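Local atomic coordinates of fructooligosaccharide ABC transporter substrate-binding protein FusA (Streptococcus pneumoniae, PDB entry 5G5Y), a protein that binds short- and long-chain fructooligosaccharides such as kestose, nystose and inulin, and delivers them to an ABC transporter for import, preferring tetrasaccharides and larger. Residues N50-S54 and S55-P59. Numbering follows the deposited sequence.
Sequences NLDIS and SGDLP. With ZN (zinc ion), chain I.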
ATOM      1  N   ASN A  50      20.912 -13.306   0.503  1.00 23.71           N
ATOM      2  CA  ASN A  50      22.072 -12.717   1.197  1.00 23.62           C
ATOM      3  C   ASN A  50      23.266 -13.689   1.353  1.00 23.60           C
ATOM      4  O   ASN A  50      24.431 -13.270   1.216  1.00 24.70           O
ATOM      5  CB  ASN A  50      21.653 -12.128   2.563  1.00 24.51           C
ATOM      6  CG  ASN A  50      20.710 -10.932   2.438  1.00 26.44           C
ATOM      7  OD1 ASN A  50      20.565 -10.314   1.365  1.00 27.16           O
ATOM      8  ND2 ASN A  50      20.019 -10.633   3.525  1.00 25.75           N
ATOM      9  N   LEU A  51      22.989 -14.979   1.576  1.00 23.62           N
ATOM     10  CA  LEU A  51      24.060 -16.002   1.632  1.00 24.59           C
ATOM     11  C   LEU A  51      24.756 -16.187   0.290  1.00 24.31           C
ATOM     12  O   LEU A  51      25.983 -16.318   0.224  1.00 24.23           O
ATOM     13  CB  LEU A  51      23.529 -17.358   2.107  1.00 25.43           C
ATOM     14  CG  LEU A  51      23.298 -17.473   3.604  1.00 28.30           C
ATOM     15  CD1 LEU A  51      22.509 -18.724   3.900  1.00 28.95           C
ATOM     16  CD2 LEU A  51      24.611 -17.447   4.366  1.00 28.07           C
ATOM     17  N   ASP A  52      23.974 -16.154  -0.782  1.00 24.49           N
ATOM     18  CA  ASP A  52      24.535 -16.179  -2.140  1.00 23.71           C
ATOM     19  C   ASP A  52      25.435 -14.990  -2.446  1.00 25.13           C
ATOM     20  O   ASP A  52      26.519 -15.170  -3.017  1.00 29.03           O
ATOM     21  CB  ASP A  52      23.404 -16.316  -3.186  1.00 24.19           C
ATOM     22  CG  ASP A  52      22.796 -17.681  -3.175  1.00 26.21           C
ATOM     23  OD1 ASP A  52      23.379 -18.525  -2.476  1.00 26.48           O
ATOM     24  OD2 ASP A  52      21.754 -17.944  -3.815  1.00 26.75           O
ATOM     25  N   ILE A  53      25.011 -13.800  -2.049  1.00 23.42           N
ATOM     26  CA  ILE A  53      25.812 -12.593  -2.236  1.00 25.31           C
ATOM     27  C   ILE A  53      27.125 -12.672  -1.438  1.00 29.46           C
ATOM     28  O   ILE A  53      28.208 -12.463  -1.998  1.00 29.96           O
ATOM     29  CB  ILE A  53      25.020 -11.305  -1.881  1.00 24.74           C
ATOM     30  CG1 ILE A  53      23.874 -11.118  -2.901  1.00 23.80           C
ATOM     31  CG2 ILE A  53      25.922 -10.052  -1.891  1.00 25.50           C
ATOM     32  CD1 ILE A  53      22.821 -10.086  -2.524  1.00 23.37           C
ATOM     33  N   SER A  54      27.045 -12.992  -0.150  1.00 32.28           N
ATOM     34  CA  SER A  54      28.273 -13.073   0.660  1.00 35.21           C
ATOM     35  C   SER A  54      29.227 -14.210   0.219  1.00 36.01           C
ATOM     36  O   SER A  54      30.409 -14.066   0.367  1.00 36.48           O
ATOM     37  CB  SER A  54      27.944 -13.139   2.150  1.00 36.21           C
ATOM     38  OG  SER A  54      27.236 -14.306   2.438  1.00 37.58           O
ATOM     39  N   SER A  55      28.718 -15.294  -0.366  1.00 38.77           N
ATOM     40  CA  SER A  55      29.575 -16.351  -0.934  1.00 40.27           C
ATOM     41  C   SER A  55      30.215 -15.988  -2.289  1.00 41.70           C
ATOM     42  O   SER A  55      31.259 -16.542  -2.642  1.00 41.42           O
ATOM     43  CB  SER A  55      28.809 -17.675  -1.074  1.00 43.40           C
ATOM     44  OG  SER A  55      28.153 -17.776  -2.329  1.00 44.54           O
ATOM     45  N   GLY A  56      29.600 -15.088  -3.053  1.00 36.68           N
ATOM     46  CA  GLY A  56      30.035 -14.823  -4.426  1.00 36.94           C
ATOM     47  C   GLY A  56      29.414 -15.763  -5.444  1.00 35.41           C
ATOM     48  O   GLY A  56      29.796 -15.746  -6.620  1.00 37.29           O
ATOM     49  N   ASP A  57      28.435 -16.557  -5.013  1.00 32.07           N
ATOM     50  CA  ASP A  57      27.611 -17.360  -5.915  1.00 33.39           C
ATOM     51  C   ASP A  57      26.486 -16.460  -6.504  1.00 30.99           C
ATOM     52  O   ASP A  57      25.304 -16.619  -6.164  1.00 29.90           O
ATOM     53  CB  ASP A  57      26.990 -18.535  -5.135  1.00 35.09           C
ATOM     54  CG  ASP A  57      26.152 -19.461  -6.009  1.00 38.29           C
ATOM     55  OD1 ASP A  57      26.469 -19.638  -7.213  1.00 37.59           O
ATOM     56  OD2 ASP A  57      25.170 -20.013  -5.474  1.00 39.02           O
ATOM     57  N   LEU A  58      26.872 -15.529  -7.383  1.00 28.93           N
ATOM     58  CA  LEU A  58      25.938 -14.543  -7.924  1.00 26.12           C
ATOM     59  C   LEU A  58      25.329 -15.061  -9.227  1.00 25.09           C
ATOM     60  O   LEU A  58      26.021 -15.675 -10.058  1.00 23.08           O
ATOM     61  CB  LEU A  58      26.616 -13.195  -8.174  1.00 26.59           C
ATOM     62  CG  LEU A  58      27.128 -12.399  -6.952  1.00 28.10           C
ATOM     63  CD1 LEU A  58      27.818 -11.106  -7.373  1.00 28.23           C
ATOM     64  CD2 LEU A  58      25.994 -12.083  -5.998  1.00 28.27           C
ATOM     65  N   PRO A  59      24.015 -14.803  -9.418  1.00 21.27           N
ATOM     66  CA  PRO A  59      23.383 -15.070 -10.699  1.00 20.72           C
ATOM     67  C   PRO A  59      23.665 -13.901 -11.651  1.00 19.09           C
ATOM     68  O   PRO A  59      24.321 -12.952 -11.260  1.00 19.57           O
ATOM     69  CB  PRO A  59      21.901 -15.118 -10.317  1.00 20.07           C
ATOM     70  CG  PRO A  59      21.773 -14.110  -9.252  1.00 19.90           C
ATOM     71  CD  PRO A  59      23.056 -14.236  -8.452  1.00 20.89           C
TER
HETATM   72 ZN    ZN I1542      22.739 -20.365  -1.740  1.00 33.85          ZN
HETATM   73  O   HOH W   1      22.451 -17.343  -6.704  1.00 34.57           O
HETATM   74  O   HOH W   2      23.917 -21.167  -3.360  0.40  7.99           O
HETATM   75  O   HOH W   3      21.491 -19.475  -0.373  1.00 22.25           O
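A Schellman motif ends helix 45-55, and Asp52 and Asp57 come together there beside a surface zinc ion. Gly56, with positive phi (86°), turns the chain out of the helix. Its N donates to Ile53 O at 3.2 Å, from above the carbonyl plane, and more weakly to Asp52 O. One residue earlier, Ser55 N keeps the regular helical bond to Leu51 O. Ser55 OG accepts from Asp57 N at 3.0 Å, an ST turn that ties the first loop residues to the helix end. On another side of the turn, Leu58 CD2 lies 3.9 Å from Ile53 CG1; Trp75 and Val80 also pack on Ile53.

The Asp52 and Asp57 side chains run side by side, their carboxylate planes 72° apart. Asp52 OD1 binds zinc at 2.1 Å. Asp52 OD2 is hydrogen-bonded to Tyr41 OH and accepts a hydrogen bond from a water that also donates to Asp57 O. Asp57 CG lies anti to the backbone N (chi1 -178°), and Asp57 OD2 accepts at 2.7 Å from the O of a zinc-bound water. Asp52 is thus a zinc ligand, and Asp57 is a second-shell residue that holds one of the zinc-bound waters. The metal and its water probably offset the repulsion between the two carboxylates.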